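Trichothecene 3-O-acetyltransferase (Gibberella zeae, PDB 2RKV) probably acetylates the C3 hydroxyl of trichothecene mycotoxins such as deoxynivalenol and T-2, using acetyl-CoA as the acetyl donor. Local coordinates at residues 263-268 / 412-417; 268-273 / 287-292; 272-277 / 317-322; 278-283 / 430-435. All blocks are in the same frame, centred on the assembly; numbering follows the deposited sequence.

Interaction 1 of 4, residues 263-268 / 412-417; sequences DALSAF and MYFMPK. With ZBA (12,13-Epoxytrichothec-9-ene-3,4,8,15-tetrol-4,15-diacetate-8-isovalerate), chain D.
Y413 OH donates a hydrogen bond of 2.9 Å to O10 of the T-2 toxin. The toxin oxygen lies near the plane of the tyrosine ring, at its edge. The next residue, F414, points to the other side of the strand and meets helix 261-277. Its CG is anti to the carbonyl carbon (chi1 -63°), and the ring reaches between L265 and S266. L265 covers one face. Its CD2 stands 3.9 Å from the centroid of the F414 ring, 22° off the normal, which makes a CH-pi contact. L265 CG comes within 3.6 Å of F414 CZ, and the two side chains lie alongside, running opposite ways. S266 approaches the same ring obliquely, with OG 3.5 Å from F414 CE2. That hydroxyl is satisfied by D262 O one turn back in the helix, so its contact with the ring is packing. L377 of the neighbouring strand 375-379 also touches F414 and S266. All three touching residues are buried. The strand thus has two jobs: F414 joins the sheet to the helix, and Y413 lines the toxin pocket, where H156 also bonds the ligand. This is helix-on-sheet packing behind a substrate site, in an acyltransferase of the BAHD superfamily.

Interaction 2 of 4, residues 268-273 / 287-292; sequences FIWKSA and TEFCRA. With COA (coenzyme A), chain B.
W270 lays its indole over the CB of F289. This is helix-on-sheet packing in an alpha/beta layer: segment 268-273 of the helix runs roughly antiparallel to segment 287-292 of the strand (152°), axes 10.4 Å apart at closest approach. F289 CB sits 3.5 Å from the centroid of the six-membered ring, almost exactly on the normal, in a close CH-pi contact. F289 CD1, at the phenyl edge, comes 3.5 Å from W270 CG over the indole face; the two planes are oblique. The indole edge is fixed by a hydrogen bond from W270 NE1 to T287 OG1, 3.0 Å long and nearly straight (177°), with the oxygen in the ring plane. T287 OG1 is also bonded to T373 O, which satisfies the hydroxyl. W270 CG is anti to its backbone N (chi1 -166°), and this carries the ring out from the helix to the strand. V375 and T330 help enclose the indole. Further along the strand, R291 and A292 reach coenzyme A. R291 NH2 makes salt bridges with D262 and D263, while the pantoate part, CCP and the methyl CEP, lies loosely over one face of its guanidinium. A292 O lies 3.4 Å from C6P of the coenzyme.

Interaction 3 of 4, residues 272-277 / 317-322; sequences SASRVR and STIGEI
S274 is wedged against I319 and I322, and this is the close-packed part of the contact. I319 CG2 comes to 3.2 Å from S274 O. That branch is anti to the backbone N of I319. CG1 lies beside the same N (chi1 -66°), and the bend at chi2 brings I319 CD1 to 3.8 Å from S274 OG. I322 adds its CG2 at 3.6 Å from S274 OG. The serine hydroxyl is therefore bordered by two aliphatic side chains, but it is not left without a partner: it is hydrogen-bonded to W270 O within its own helix. The contact thins toward R277, whose CD is 4.4 Å from I319 CD1. The arginine then leads away, and its guanidinium is bonded to S374 O, S410 OG and D433. On the more open side lie T318, G320 and E321, all partly exposed. There T318 is the N-cap of helix 319-324, and its OG1 accepts a weak capping bond from E321 N at 3.4 Å. The segment 317-322 is thus a strand-to-helix corner laid on the C-terminal end of helix 261-277. Helix 327-335 touches I322, L278 packs on I319, and helices 431-439 and 441-444 contact S272 of the long helix.

Interaction 4 of 4, residues 278-283 / 430-435; sequences LERIDG and RDEDMD
R280 forms a two-pronged, side-on salt bridge with D433. R280 NE donates to D433 OD1 and R280 NH2 to D433 OD2, each at 2.8 Å. Both bonds meet the syn side of the carboxylate, and both acceptors lie close to the guanidinium plane. The paired bonds limit rotation of the R280 head. D433 OD2 is shared with R277 NE, so this carboxylate holds two arginines. R280 NH2 also donates to S372 O. R430, a third arginine, stacks on the R280 guanidinium, with centres 4.1 Å apart and planes at 7°. R280 NH2 and R430 NE approach to 3.7 Å. Three arginines thus gather here, and D433 and E409 probably balance them in part. E409 forms a salt bridge with R430 NE and a long, weak ion pair with R280. R280 CG takes the crowded position between backbone N and carbonyl carbon (chi1 62°), and the extended chain beyond it carries the guanidinium to helix 431-439. E432 crosses that chain at a slant, with OE2 3.6 Å from R280 CD, but its salt bridge is with R436. This arginine-carboxylate cluster joins the loop between helix 261-277 and strand 286-294 to the first turn of helix 431-439, just after strand 423-430.

Helix 261-277 supplies the first segments of interactions 1, 2 and 3 in turn, and the loop after it starts interaction 4. Interaction 2 closes first, when the chain returns in strand 286-294. Interaction 3 follows at the end of the neighbouring strand 310-318. Both are nested in the long loop that interaction 1 closes at strand 411-414. Interaction 4 closes last, at helix 431-439, and crosses the other three. Neighbouring contacts meet directly: D263 bonds R291 between interactions 1 and 2, K271 bonds I322 between 2 and 3, and R277 bonds D433 between 3 and 4. Interactions 1 and 2 tie the helix to the sheet beside both ligands; 3 and 4 tie its C-terminal end and following loop to helices 319-324 and 431-439.

Interaction 1 of 4, residues 263-268 / 412-417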
# COMPACT_ATOMS: atom_id res chain seq x y z
N ASP A 263 5.65 14.85 -2.18
CA ASP A 263 5.97 15.22 -3.57
C ASP A 263 7.48 15.23 -3.83
O ASP A 263 7.96 14.70 -4.84
CB ASP A 263 5.49 16.64 -3.88
CG ASP A 263 3.98 16.78 -3.98
OD1 ASP A 263 3.25 15.77 -4.08
OD2 ASP A 263 3.53 17.94 -3.93
N ALA A 264 8.21 15.86 -2.92
CA ALA A 264 9.66 16.05 -3.08
C ALA A 264 10.40 14.72 -3.09
O ALA A 264 11.25 14.47 -3.94
CB ALA A 264 10.19 16.99 -1.99
N LEU A 265 10.07 13.83 -2.14
CA LEU A 265 10.70 12.52 -2.11
C LEU A 265 10.32 11.69 -3.34
O LEU A 265 11.16 11.02 -3.93
CB LEU A 265 10.36 11.75 -0.83
CG LEU A 265 11.06 10.39 -0.71
CD1 LEU A 265 12.58 10.48 -0.92
CD2 LEU A 265 10.73 9.67 0.60
N SER A 266 9.04 11.72 -3.70
CA SER A 266 8.58 11.02 -4.90
C SER A 266 9.38 11.50 -6.13
O SER A 266 9.85 10.68 -6.93
CB SER A 266 7.08 11.20 -5.09
OG SER A 266 6.36 10.69 -3.97
N ALA A 267 9.53 12.82 -6.26
CA ALA A 267 10.26 13.41 -7.39
C ALA A 267 11.74 13.01 -7.39
O ALA A 267 12.31 12.71 -8.45
CB ALA A 267 10.13 14.93 -7.35
N PHE A 268 12.34 13.01 -6.20
CA PHE A 268 13.75 12.67 -6.03
C PHE A 268 14.00 11.22 -6.46
O PHE A 268 15.02 10.91 -7.07
CB PHE A 268 14.15 12.89 -4.56
CG PHE A 268 15.59 12.57 -4.27
CD1 PHE A 268 16.61 13.41 -4.71
CD2 PHE A 268 15.92 11.43 -3.52
CE1 PHE A 268 17.95 13.10 -4.43
CE2 PHE A 268 17.25 11.13 -3.23
CZ PHE A 268 18.27 11.96 -3.69
N MET A 412 7.16 0.50 -5.72
CA MET A 412 7.75 1.18 -4.57
C MET A 412 6.69 1.58 -3.56
O MET A 412 5.54 1.83 -3.93
CB MET A 412 8.51 2.43 -5.01
CG MET A 412 9.52 2.19 -6.10
SD MET A 412 10.36 3.72 -6.55
CE MET A 412 11.38 3.08 -7.88
N TYR A 413 7.09 1.63 -2.29
CA TYR A 413 6.23 2.10 -1.20
C TYR A 413 6.95 3.10 -0.30
O TYR A 413 8.18 3.03 -0.14
CB TYR A 413 5.76 0.94 -0.32
CG TYR A 413 4.97 -0.10 -1.07
CD1 TYR A 413 5.58 -1.23 -1.59
CD2 TYR A 413 3.60 0.07 -1.27
CE1 TYR A 413 4.85 -2.18 -2.32
CE2 TYR A 413 2.86 -0.87 -1.99
CZ TYR A 413 3.49 -2.00 -2.50
OH TYR A 413 2.74 -2.92 -3.21
N PHE A 414 6.19 4.03 0.28
CA PHE A 414 6.66 4.75 1.47
C PHE A 414 5.96 4.14 2.68
O PHE A 414 4.73 3.96 2.66
CB PHE A 414 6.33 6.24 1.45
CG PHE A 414 6.99 7.02 0.32
CD1 PHE A 414 8.06 6.50 -0.39
CD2 PHE A 414 6.53 8.30 0.01
CE1 PHE A 414 8.66 7.24 -1.42
CE2 PHE A 414 7.12 9.04 -1.02
CZ PHE A 414 8.18 8.50 -1.73
N MET A 415 6.72 3.83 3.71
CA MET A 415 6.14 3.35 4.97
C MET A 415 5.41 4.47 5.69
O MET A 415 5.61 5.65 5.37
CB MET A 415 7.25 2.79 5.87
CG MET A 415 8.01 1.59 5.28
SD MET A 415 6.92 0.21 4.82
CE MET A 415 6.71 0.49 3.06
N PRO A 416 4.53 4.12 6.65
CA PRO A 416 4.01 5.18 7.52
C PRO A 416 5.18 5.96 8.14
O PRO A 416 6.15 5.36 8.61
CB PRO A 416 3.19 4.41 8.57
CG PRO A 416 2.81 3.13 7.87
CD PRO A 416 3.97 2.79 6.98
N LYS A 417 5.10 7.28 8.08
CA LYS A 417 6.15 8.16 8.56
C LYS A 417 6.41 7.92 10.05
O LYS A 417 5.47 7.86 10.84
CB LYS A 417 5.73 9.62 8.33
CG LYS A 417 6.79 10.66 8.59
CD LYS A 417 6.18 12.07 8.63
CE LYS A 417 5.70 12.43 10.04
NZ LYS A 417 4.29 12.01 10.28
O18 ZBA D . 2.01 -4.53 -9.44
C44 ZBA D . 1.14 -5.19 -9.04
C45 ZBA D . 0.53 -6.34 -9.75
C46 ZBA D . 0.96 -7.61 -9.17
C48 ZBA D . 2.39 -7.74 -9.24
C47 ZBA D . 0.50 -8.87 -9.84
O17 ZBA D . 0.60 -4.97 -7.84
C31 ZBA D . 1.18 -4.05 -6.91
C30 ZBA D . 0.73 -2.65 -7.15
C32 ZBA D . 0.87 -4.59 -5.56
C39 ZBA D . 1.47 -5.95 -5.29
C33 ZBA D . 0.11 -3.95 -4.73
C34 ZBA D . -0.49 -2.62 -4.99
O10 ZBA D . 0.39 -1.69 -4.34
C29 ZBA D . -0.59 -2.25 -6.48
C38 ZBA D . -1.74 -3.05 -7.10
O12 ZBA D . -1.51 -3.25 -8.48
C40 ZBA D . -2.50 -3.22 -9.36
C41 ZBA D . -1.98 -3.49 -10.75
O13 ZBA D . -3.60 -3.00 -9.15
C28 ZBA D . -0.89 -0.70 -6.61
C37 ZBA D . -1.17 -0.23 -8.06
C35 ZBA D . 0.29 0.03 -5.96
C25 ZBA D . 0.12 -0.33 -4.53
C36 ZBA D . 1.42 0.66 -6.58
O11 ZBA D . 0.30 1.44 -6.21
C27 ZBA D . -2.02 -0.29 -5.61
C26 ZBA D . -1.32 0.02 -4.30
O16 ZBA D . -1.87 -0.67 -3.21
O14 ZBA D . -2.55 0.95 -6.11
C42 ZBA D . -3.78 1.41 -5.92
O15 ZBA D . -4.15 2.44 -6.37
C43 ZBA D . -4.54 0.53 -5.07

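Interaction 2 of 4, residues 268-273 / 287-292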
# COMPACT_ATOMS: atom_id res chain seq x y z
N PHE A 268 12.34 13.01 -6.20
CA PHE A 268 13.75 12.67 -6.03
C PHE A 268 14.00 11.22 -6.46
O PHE A 268 15.02 10.91 -7.07
CB PHE A 268 14.15 12.89 -4.56
CG PHE A 268 15.59 12.57 -4.27
CD1 PHE A 268 16.61 13.41 -4.71
CD2 PHE A 268 15.92 11.43 -3.52
CE1 PHE A 268 17.95 13.10 -4.43
CE2 PHE A 268 17.25 11.13 -3.23
CZ PHE A 268 18.27 11.96 -3.69
N ILE A 269 13.05 10.35 -6.14
CA ILE A 269 13.17 8.94 -6.53
C ILE A 269 13.04 8.76 -8.05
O ILE A 269 13.84 8.03 -8.65
CB ILE A 269 12.17 8.05 -5.74
CG1 ILE A 269 12.62 7.97 -4.28
CG2 ILE A 269 12.10 6.66 -6.34
CD1 ILE A 269 11.56 7.40 -3.33
N TRP A 270 12.07 9.44 -8.66
CA TRP A 270 11.88 9.38 -10.11
C TRP A 270 13.15 9.88 -10.82
O TRP A 270 13.64 9.25 -11.76
CB TRP A 270 10.67 10.21 -10.54
CG TRP A 270 10.19 9.96 -11.95
CD1 TRP A 270 10.56 8.94 -12.81
CD2 TRP A 270 9.19 10.72 -12.65
NE1 TRP A 270 9.86 9.04 -13.99
CE2 TRP A 270 9.02 10.12 -13.92
CE3 TRP A 270 8.43 11.85 -12.32
CZ2 TRP A 270 8.11 10.63 -14.87
CZ3 TRP A 270 7.53 12.35 -13.26
CH2 TRP A 270 7.38 11.74 -14.52
N LYS A 271 13.68 10.99 -10.32
CA LYS A 271 14.90 11.59 -10.88
C LYS A 271 16.11 10.66 -10.72
O LYS A 271 16.86 10.44 -11.69
CB LYS A 271 15.15 12.94 -10.23
CG LYS A 271 16.38 13.69 -10.77
CD LYS A 271 16.52 15.07 -10.13
CE LYS A 271 15.24 15.92 -10.26
NZ LYS A 271 14.71 16.09 -11.65
N SER A 272 16.27 10.10 -9.52
CA SER A 272 17.40 9.21 -9.22
C SER A 272 17.33 7.89 -10.01
O SER A 272 18.35 7.44 -10.55
CB SER A 272 17.52 8.93 -7.73
OG SER A 272 17.73 10.12 -6.99
N ALA A 273 16.14 7.27 -10.07
CA ALA A 273 15.95 6.09 -10.91
C ALA A 273 16.26 6.41 -12.37
O ALA A 273 16.95 5.64 -13.04
CB ALA A 273 14.53 5.52 -10.78
N THR A 287 9.29 7.59 -19.91
CA THR A 287 9.16 7.15 -18.52
C THR A 287 7.84 7.64 -17.96
O THR A 287 7.46 8.81 -18.14
CB THR A 287 10.36 7.58 -17.62
OG1 THR A 287 10.13 7.14 -16.27
CG2 THR A 287 10.57 9.09 -17.61
N GLU A 288 7.13 6.74 -17.28
CA GLU A 288 5.86 7.09 -16.66
C GLU A 288 5.93 6.87 -15.15
O GLU A 288 6.33 5.80 -14.70
CB GLU A 288 4.72 6.27 -17.25
CG GLU A 288 3.33 6.72 -16.77
CD GLU A 288 2.22 5.90 -17.37
OE1 GLU A 288 2.27 4.65 -17.24
OE2 GLU A 288 1.28 6.48 -17.95
N PHE A 289 5.59 7.90 -14.39
CA PHE A 289 5.42 7.77 -12.94
C PHE A 289 3.94 7.52 -12.67
O PHE A 289 3.08 8.28 -13.13
CB PHE A 289 5.85 9.06 -12.23
CG PHE A 289 6.08 8.92 -10.74
CD1 PHE A 289 7.36 8.77 -10.24
CD2 PHE A 289 5.00 8.94 -9.84
CE1 PHE A 289 7.59 8.66 -8.85
CE2 PHE A 289 5.23 8.82 -8.45
CZ PHE A 289 6.52 8.68 -7.96
N CYS A 290 3.64 6.44 -11.94
CA CYS A 290 2.27 6.12 -11.55
C CYS A 290 2.21 6.27 -10.04
O CYS A 290 2.89 5.54 -9.32
CB CYS A 290 1.92 4.68 -11.93
SG CYS A 290 2.18 4.26 -13.69
N ARG A 291 1.41 7.22 -9.56
CA ARG A 291 1.35 7.54 -8.12
C ARG A 291 -0.01 7.19 -7.53
O ARG A 291 -1.03 7.68 -8.00
CB ARG A 291 1.65 9.03 -7.90
CG ARG A 291 1.91 9.39 -6.45
CD ARG A 291 1.83 10.91 -6.25
NE ARG A 291 2.47 11.37 -5.02
CZ ARG A 291 2.62 12.66 -4.71
NH1 ARG A 291 2.16 13.58 -5.56
NH2 ARG A 291 3.21 13.02 -3.58
N ALA A 292 -0.03 6.35 -6.49
CA ALA A 292 -1.29 6.01 -5.82
C ALA A 292 -1.81 7.23 -5.05
O ALA A 292 -1.05 7.91 -4.34
CB ALA A 292 -1.11 4.83 -4.88
N1A COA B . 1.06 26.43 1.42
C2A COA B . 2.14 25.58 1.50
N3A COA B . 1.94 24.22 1.63
C4A COA B . 0.68 23.73 1.67
C5A COA B . -0.43 24.58 1.58
C6A COA B . -0.24 25.95 1.45
N6A COA B . -1.27 26.79 1.64
N7A COA B . -1.55 23.82 1.64
C8A COA B . -1.18 22.52 1.76
N9A COA B . 0.19 22.46 1.78
C1B COA B . 1.02 21.25 1.95
C2B COA B . 0.93 20.78 3.38
O2B COA B . 1.77 21.53 4.22
C3B COA B . 1.38 19.34 3.23
O3B COA B . 2.76 19.32 3.01
P3B COA B . 3.76 18.72 4.09
O7A COA B . 3.33 17.29 4.37
O8A COA B . 3.63 19.60 5.30
O9A COA B . 5.15 18.79 3.52
C4B COA B . 0.81 18.96 1.89
O4B COA B . 0.56 20.16 1.18
C5B COA B . -0.44 18.13 2.06
O5B COA B . -0.63 17.69 0.75
P1A COA B . -1.55 16.43 0.44
O1A COA B . -2.81 16.46 1.30
O2A COA B . -1.82 16.38 -1.04
O3A COA B . -0.76 15.16 1.02
P2A COA B . 0.72 14.69 0.66
O4A COA B . 1.44 14.43 1.96
O5A COA B . 1.42 15.60 -0.31
O6A COA B . 0.46 13.30 -0.08
CBP COA B . -0.63 11.83 -1.59
CCP COA B . -0.08 13.24 -1.38
CDP COA B . 0.50 10.82 -1.43
CEP COA B . -1.17 11.71 -3.02
CAP COA B . -1.74 11.62 -0.54
OAP COA B . -2.78 12.56 -0.70
C9P COA B . -2.34 10.26 -0.63
O9P COA B . -3.43 10.05 -1.47
N8P COA B . -1.77 9.33 0.13
C7P COA B . -2.19 7.95 0.13
C6P COA B . -1.67 7.23 -1.11
C5P COA B . -2.13 5.81 -0.99
O5P COA B . -3.33 5.57 -0.72
N4P COA B . -1.21 4.88 -1.18

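Interaction 3 of 4, residues 272-277 / 317-322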
# COMPACT_ATOMS: atom_id res chain seq x y z
N SER A 272 16.27 10.10 -9.52
CA SER A 272 17.40 9.21 -9.22
C SER A 272 17.33 7.89 -10.01
O SER A 272 18.35 7.44 -10.55
CB SER A 272 17.52 8.93 -7.73
OG SER A 272 17.73 10.12 -6.99
N ALA A 273 16.14 7.27 -10.07
CA ALA A 273 15.95 6.09 -10.91
C ALA A 273 16.26 6.41 -12.37
O ALA A 273 16.95 5.64 -13.04
CB ALA A 273 14.53 5.52 -10.78
N SER A 274 15.78 7.55 -12.85
CA SER A 274 15.97 7.93 -14.25
C SER A 274 17.45 8.15 -14.53
O SER A 274 17.97 7.66 -15.54
CB SER A 274 15.13 9.16 -14.62
OG SER A 274 13.75 8.86 -14.49
N ARG A 275 18.13 8.86 -13.62
CA ARG A 275 19.57 9.08 -13.71
C ARG A 275 20.37 7.77 -13.85
O ARG A 275 21.15 7.62 -14.79
CB ARG A 275 20.08 9.89 -12.52
CG ARG A 275 21.60 10.12 -12.51
CD ARG A 275 22.04 11.11 -11.43
NE ARG A 275 21.77 10.62 -10.07
CZ ARG A 275 20.75 11.00 -9.31
NH1 ARG A 275 20.60 10.48 -8.09
NH2 ARG A 275 19.87 11.90 -9.76
N VAL A 276 20.17 6.82 -12.93
CA VAL A 276 20.92 5.55 -13.02
C VAL A 276 20.54 4.73 -14.26
O VAL A 276 21.38 4.02 -14.82
CB VAL A 276 20.86 4.68 -11.73
CG1 VAL A 276 21.30 5.48 -10.50
CG2 VAL A 276 19.48 4.08 -11.53
N ARG A 277 19.29 4.86 -14.69
CA ARG A 277 18.81 4.13 -15.87
C ARG A 277 19.46 4.63 -17.16
O ARG A 277 19.52 3.89 -18.14
CB ARG A 277 17.29 4.16 -15.96
CG ARG A 277 16.66 3.18 -14.97
CD ARG A 277 15.18 3.40 -14.76
NE ARG A 277 14.65 2.31 -13.93
CZ ARG A 277 13.39 2.21 -13.51
NH1 ARG A 277 12.49 3.15 -13.82
NH2 ARG A 277 13.03 1.17 -12.78
N SER A 317 7.04 11.45 -19.31
CA SER A 317 8.17 12.28 -19.74
C SER A 317 9.20 11.36 -20.39
O SER A 317 8.84 10.29 -20.90
CB SER A 317 8.76 13.05 -18.54
OG SER A 317 9.75 14.00 -18.93
N THR A 318 10.47 11.78 -20.40
CA THR A 318 11.56 10.91 -20.84
C THR A 318 12.61 10.80 -19.75
O THR A 318 12.76 11.70 -18.92
CB THR A 318 12.23 11.41 -22.15
OG1 THR A 318 12.84 12.69 -21.94
CG2 THR A 318 11.22 11.49 -23.31
N ILE A 319 13.33 9.69 -19.76
CA ILE A 319 14.39 9.43 -18.79
C ILE A 319 15.38 10.61 -18.68
O ILE A 319 15.69 11.05 -17.59
CB ILE A 319 15.11 8.10 -19.15
CG1 ILE A 319 14.12 6.93 -18.96
CG2 ILE A 319 16.39 7.91 -18.35
CD1 ILE A 319 13.88 6.54 -17.51
N GLY A 320 15.83 11.12 -19.82
CA GLY A 320 16.77 12.25 -19.82
C GLY A 320 16.20 13.53 -19.24
O GLY A 320 16.88 14.22 -18.46
N GLU A 321 14.96 13.85 -19.61
CA GLU A 321 14.32 15.08 -19.12
C GLU A 321 14.13 15.01 -17.60
O GLU A 321 14.44 15.97 -16.89
CB GLU A 321 12.98 15.32 -19.81
CG GLU A 321 12.38 16.70 -19.53
N ILE A 322 13.64 13.88 -17.12
CA ILE A 322 13.43 13.71 -15.67
C ILE A 322 14.75 13.76 -14.89
O ILE A 322 14.82 14.41 -13.86
CB ILE A 322 12.62 12.42 -15.35
CG1 ILE A 322 11.22 12.51 -15.95
CG2 ILE A 322 12.56 12.15 -13.84
CD1 ILE A 322 10.37 13.67 -15.42

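Interaction 4 of 4, residues 278-283 / 430-435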
# COMPACT_ATOMS: atom_id res chain seq x y z
N LEU A 278 19.96 5.87 -17.15
CA LEU A 278 20.70 6.42 -18.29
C LEU A 278 21.93 5.59 -18.63
O LEU A 278 22.42 5.63 -19.77
CB LEU A 278 21.14 7.86 -18.00
CG LEU A 278 20.09 8.96 -18.11
CD1 LEU A 278 20.62 10.24 -17.48
CD2 LEU A 278 19.68 9.19 -19.57
N GLU A 279 22.42 4.83 -17.65
CA GLU A 279 23.56 3.95 -17.85
C GLU A 279 23.24 2.69 -18.66
O GLU A 279 24.14 2.00 -19.12
CB GLU A 279 24.20 3.57 -16.51
CG GLU A 279 24.72 4.76 -15.70
CD GLU A 279 25.69 5.64 -16.49
OE1 GLU A 279 26.65 5.10 -17.08
OE2 GLU A 279 25.49 6.88 -16.51
N ARG A 280 21.95 2.42 -18.87
CA ARG A 280 21.54 1.24 -19.65
C ARG A 280 20.56 1.51 -20.79
O ARG A 280 20.39 0.66 -21.66
CB ARG A 280 21.04 0.11 -18.75
CG ARG A 280 19.81 0.45 -17.92
CD ARG A 280 19.28 -0.80 -17.23
NE ARG A 280 18.09 -0.49 -16.43
CZ ARG A 280 16.84 -0.51 -16.88
NH1 ARG A 280 16.58 -0.83 -18.14
NH2 ARG A 280 15.84 -0.20 -16.06
N ILE A 281 19.91 2.67 -20.78
CA ILE A 281 19.01 3.06 -21.87
C ILE A 281 19.19 4.53 -22.28
O ILE A 281 19.78 5.32 -21.54
CB ILE A 281 17.51 2.76 -21.55
CG1 ILE A 281 17.14 3.28 -20.16
CG2 ILE A 281 17.19 1.26 -21.72
CD1 ILE A 281 15.85 2.74 -19.59
N ASP A 282 18.68 4.89 -23.46
CA ASP A 282 18.81 6.25 -23.97
C ASP A 282 17.93 7.25 -23.21
O ASP A 282 16.84 6.90 -22.76
CB ASP A 282 18.48 6.31 -25.46
CG ASP A 282 18.97 7.59 -26.11
OD1 ASP A 282 20.20 7.78 -26.20
OD2 ASP A 282 18.13 8.41 -26.52
N GLY A 283 18.40 8.49 -23.10
CA GLY A 283 17.62 9.56 -22.48
C GLY A 283 16.28 9.83 -23.12
O GLY A 283 15.38 10.40 -22.50
N ARG A 430 15.59 -3.76 -10.78
CA ARG A 430 16.51 -4.75 -11.34
C ARG A 430 17.91 -4.51 -10.79
O ARG A 430 18.29 -3.38 -10.46
CB ARG A 430 16.45 -4.79 -12.87
CG ARG A 430 17.12 -3.63 -13.61
CD ARG A 430 17.10 -3.87 -15.12
NE ARG A 430 15.73 -3.88 -15.63
CZ ARG A 430 15.36 -4.31 -16.83
NH1 ARG A 430 16.25 -4.77 -17.70
NH2 ARG A 430 14.07 -4.27 -17.17
N ASP A 431 18.68 -5.59 -10.67
CA ASP A 431 19.98 -5.55 -9.99
C ASP A 431 20.89 -4.42 -10.46
O ASP A 431 21.51 -3.74 -9.64
CB ASP A 431 20.70 -6.89 -10.14
CG ASP A 431 20.08 -8.00 -9.29
OD1 ASP A 431 19.18 -7.72 -8.46
OD2 ASP A 431 20.49 -9.17 -9.47
N GLU A 432 20.97 -4.21 -11.77
CA GLU A 432 21.92 -3.21 -12.26
C GLU A 432 21.52 -1.78 -11.87
O GLU A 432 22.39 -0.97 -11.59
CB GLU A 432 22.20 -3.36 -13.76
CG GLU A 432 21.03 -3.16 -14.70
CD GLU A 432 21.40 -3.50 -16.13
OE1 GLU A 432 20.87 -4.50 -16.65
OE2 GLU A 432 22.23 -2.78 -16.73
N ASP A 433 20.21 -1.52 -11.82
CA ASP A 433 19.67 -0.26 -11.29
C ASP A 433 19.90 -0.13 -9.79
O ASP A 433 20.36 0.91 -9.32
CB ASP A 433 18.17 -0.17 -11.58
CG ASP A 433 17.87 0.12 -13.04
OD1 ASP A 433 18.81 0.31 -13.84
OD2 ASP A 433 16.67 0.14 -13.38
N MET A 434 19.57 -1.17 -9.03
CA MET A 434 19.77 -1.15 -7.59
C MET A 434 21.23 -0.92 -7.21
O MET A 434 21.53 -0.10 -6.33
CB MET A 434 19.23 -2.43 -6.94
CG MET A 434 19.24 -2.39 -5.41
SD MET A 434 17.94 -1.33 -4.73
CE MET A 434 16.53 -2.43 -4.89
N ASP A 435 22.14 -1.63 -7.88
CA ASP A 435 23.58 -1.51 -7.58
C ASP A 435 24.10 -0.11 -7.87
O ASP A 435 24.83 0.46 -7.06
CB ASP A 435 24.39 -2.55 -8.36
CG ASP A 435 24.12 -3.98 -7.91
OD1 ASP A 435 23.72 -4.19 -6.74
OD2 ASP A 435 24.31 -4.89 -8.74